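Local coordinates for citrate synthase (Metallosphaera sedula, PDB 6ABW), which catalyses the condensation of acetyl-CoA with oxaloacetate and water to give citrate and CoA, the entry step of the tricarboxylic acid cycle, at the interface of chains A and B. Numbering follows the deposited sequence. Chains: chain A/B, Citrate synthase.

The interface of chains A and B. Residues chain A 45, 49-50, 53-54, 68; chain B 381, 383, 389.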
ATOM      1  N   TYR A  45     -23.586 -18.428  -6.772  1.00 13.82           N
ATOM      2  CA  TYR A  45     -24.607 -18.429  -5.806  1.00 14.00           C
ATOM      3  C   TYR A  45     -25.135 -16.988  -5.574  1.00 16.06           C
ATOM      4  O   TYR A  45     -24.344 -16.066  -5.327  1.00 12.22           O
ATOM      5  CB  TYR A  45     -24.104 -18.994  -4.479  1.00 15.27           C
ATOM      6  CG  TYR A  45     -23.689 -20.422  -4.543  1.00 15.65           C
ATOM      7  CD1 TYR A  45     -24.666 -21.425  -4.680  1.00 17.00           C
ATOM      8  CD2 TYR A  45     -22.361 -20.806  -4.445  1.00 16.80           C
ATOM      9  CE1 TYR A  45     -24.330 -22.747  -4.674  1.00 16.96           C
ATOM     10  CE2 TYR A  45     -22.005 -22.153  -4.421  1.00 16.90           C
ATOM     11  CZ  TYR A  45     -23.017 -23.117  -4.579  1.00 18.16           C
ATOM     12  OH  TYR A  45     -22.711 -24.464  -4.566  1.00 16.76           O
ATOM     13  N   ASP A  49     -29.366 -15.854  -1.355  1.00 14.54           N
ATOM     14  CA  ASP A  49     -29.320 -17.307  -1.028  1.00 14.66           C
ATOM     15  C   ASP A  49     -28.166 -17.511  -0.052  1.00 14.98           C
ATOM     16  O   ASP A  49     -28.305 -18.234   0.985  1.00 16.12           O
ATOM     17  CB  ASP A  49     -29.128 -18.062  -2.371  1.00 16.67           C
ATOM     18  CG  ASP A  49     -29.505 -19.613  -2.339  1.00 24.39           C
ATOM     19  OD1 ASP A  49     -30.037 -20.155  -1.290  1.00 24.11           O
ATOM     20  OD2 ASP A  49     -29.197 -20.255  -3.394  1.00 27.52           O
ATOM     21  N   LEU A  50     -27.008 -16.893  -0.351  1.00 12.65           N
ATOM     22  CA  LEU A  50     -25.891 -17.032   0.586  1.00 13.78           C
ATOM     23  C   LEU A  50     -26.191 -16.457   1.932  1.00 13.50           C
ATOM     24  O   LEU A  50     -25.836 -17.043   3.010  1.00 13.18           O
ATOM     25  CB  LEU A  50     -24.619 -16.407  -0.006  1.00 13.25           C
ATOM     26  CG  LEU A  50     -24.081 -17.182  -1.194  1.00 13.29           C
ATOM     27  CD1 LEU A  50     -22.972 -16.353  -1.813  1.00 14.73           C
ATOM     28  CD2 LEU A  50     -23.605 -18.594  -0.795  1.00 14.24           C
ATOM     29  N   HIS A  53     -28.991 -18.693   3.838  1.00 16.33           N
ATOM     30  CA  HIS A  53     -28.756 -20.119   4.027  1.00 16.65           C
ATOM     31  C   HIS A  53     -27.311 -20.500   4.370  1.00 18.48           C
ATOM     32  O   HIS A  53     -27.046 -21.693   4.629  1.00 19.56           O
ATOM     33  CB  HIS A  53     -29.189 -20.867   2.786  1.00 18.72           C
ATOM     34  CG  HIS A  53     -30.637 -20.713   2.470  1.00 21.24           C
ATOM     35  ND1 HIS A  53     -31.088 -20.194   1.271  1.00 23.60           N
ATOM     36  CD2 HIS A  53     -31.744 -21.077   3.165  1.00 24.02           C
ATOM     37  CE1 HIS A  53     -32.418 -20.209   1.263  1.00 26.51           C
ATOM     38  NE2 HIS A  53     -32.839 -20.747   2.397  1.00 29.48           N
ATOM     39  N   THR A  54     -26.352 -19.543   4.365  1.00 15.79           N
ATOM     40  CA  THR A  54     -24.972 -19.901   4.710  1.00 16.35           C
ATOM     41  C   THR A  54     -24.479 -19.039   5.873  1.00 18.37           C
ATOM     42  O   THR A  54     -25.196 -18.795   6.799  1.00 22.56           O
ATOM     43  CB  THR A  54     -24.009 -19.981   3.505  1.00 16.94           C
ATOM     44  OG1 THR A  54     -23.656 -18.680   3.082  1.00 15.87           O
ATOM     45  CG2 THR A  54     -24.641 -20.753   2.325  1.00 16.29           C
ATOM     46  N   LEU A  68     -18.894 -24.178  -1.665  1.00 15.64           N
ATOM     47  CA  LEU A  68     -19.326 -24.200  -0.316  1.00 15.11           C
ATOM     48  C   LEU A  68     -18.766 -25.452   0.353  1.00 15.74           C
ATOM     49  O   LEU A  68     -18.532 -26.442  -0.317  1.00 14.86           O
ATOM     50  CB  LEU A  68     -20.831 -24.157  -0.166  1.00 16.79           C
ATOM     51  CG  LEU A  68     -21.419 -22.825  -0.656  1.00 17.82           C
ATOM     52  CD1 LEU A  68     -22.884 -22.952  -0.936  1.00 20.16           C
ATOM     53  CD2 LEU A  68     -21.141 -21.741   0.377  1.00 18.90           C
TER
ATOM     54  N   ARG B 381     -26.302 -21.318  -9.583  1.00 21.56           N
ATOM     55  CA  ARG B 381     -26.533 -22.571  -8.881  1.00 21.38           C
ATOM     56  C   ARG B 381     -27.109 -22.251  -7.532  1.00 23.74           C
ATOM     57  O   ARG B 381     -27.002 -21.107  -7.041  1.00 21.24           O
ATOM     58  CB  ARG B 381     -25.267 -23.396  -8.795  1.00 21.29           C
ATOM     59  CG  ARG B 381     -24.051 -22.665  -8.211  1.00 19.87           C
ATOM     60  CD  ARG B 381     -22.842 -23.603  -8.153  1.00 21.89           C
ATOM     61  NE  ARG B 381     -21.589 -22.926  -7.796  1.00 21.23           N
ATOM     62  CZ  ARG B 381     -20.460 -23.519  -7.407  1.00 24.12           C
ATOM     63  NH1 ARG B 381     -19.389 -22.785  -7.066  1.00 20.78           N
ATOM     64  NH2 ARG B 381     -20.399 -24.850  -7.318  1.00 24.66           N
ATOM     65  N   VAL B 383     -27.917 -22.917  -3.441  1.00 19.66           N
ATOM     66  CA  VAL B 383     -27.226 -23.379  -2.253  1.00 21.00           C
ATOM     67  C   VAL B 383     -27.907 -24.695  -1.856  1.00 23.79           C
ATOM     68  O   VAL B 383     -29.132 -24.788  -1.817  1.00 21.70           O
ATOM     69  CB  VAL B 383     -27.310 -22.417  -1.041  1.00 20.46           C
ATOM     70  CG1 VAL B 383     -26.822 -23.080   0.251  1.00 22.03           C
ATOM     71  CG2 VAL B 383     -26.525 -21.124  -1.283  1.00 20.81           C
ATOM     72  N   ARG B 389     -23.710 -31.919   0.893  1.00 25.90           N
ATOM     73  CA  ARG B 389     -22.507 -31.642   0.172  1.00 25.82           C
ATOM     74  C   ARG B 389     -21.578 -32.851   0.313  1.00 30.86           C
ATOM     75  O   ARG B 389     -20.553 -32.815  -0.279  1.00 31.78           O
ATOM     76  CB  ARG B 389     -21.872 -30.320   0.685  1.00 27.27           C
ATOM     77  CG  ARG B 389     -22.798 -29.093   0.522  1.00 23.52           C
ATOM     78  CD  ARG B 389     -22.193 -27.818   1.147  1.00 23.54           C
ATOM     79  NE  ARG B 389     -23.226 -26.829   1.411  1.00 19.14           N
ATOM     80  CZ  ARG B 389     -23.152 -25.889   2.336  1.00 18.27           C
ATOM     81  NH1 ARG B 389     -22.007 -25.714   3.060  1.00 17.09           N
ATOM     82  NH2 ARG B 389     -24.193 -25.090   2.490  1.00 18.38           N
TER
HETATM   83  O   HOH W   1     -28.131 -19.091  -5.554  1.00 19.53           O
HETATM   84  O   HOH W   2     -30.937 -22.536  -1.502  1.00 37.75           O
HETATM   85  O   HOH W   3     -25.108 -23.560   5.103  1.00 39.06           O
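The ring of A:Tyr45 lies between side chains of both subunits: A:Leu68 CD1 rests near the rim of one face, and B:Arg381 spreads over the other. In this citrate synthase dimer, a family in which the C-terminal tail commonly embraces the partner subunit, the tail of chain B runs across chain A, and B:Arg381 makes a parallel beta bridge with A:Tyr45. Arginine suits this place because its methylenes and its flat end both pack on an aromatic face: CG stands 3.8 Å from the ring centroid in a CH-pi contact, and the extended chain carries the guanidinium over CE2, its plane 14° from that of the ring. Further along the tail, the guanidinium of B:Arg389 has A:Leu68 CB on one face, and NH2 is joined to A:His53 O through a water.

Between them B:Val383 enters a pocket beside helix 47-53, a compact branched side chain whose two methyls pack among A:Thr54, A:Leu50, A:Leu68 and the A:Asp49 carboxylate. CG1 meets A:Thr54 CG2 at 3.8 Å. A chi1 of -161°, CG opposite the backbone N, swings the carboxylate of A:Asp49 out from the helix to the tail. Aspartate suits because its two oxygens serve separate partners: OD2 takes the nearly straight bond from B:Val383 N (3.0 Å) on its syn side, 33° out of the carboxylate plane, and OD1 takes A:His53 ND1 (2.8 Å), which helps fix its rotation. Separate waters link OD2 to B:Arg381 O and OD1 to B:Val383 O. With an alanine here both oxygens go, and B:Val383 N would probably be left without its acceptor, A:His53 ND1 without its partner, and CG2 without part of its wall.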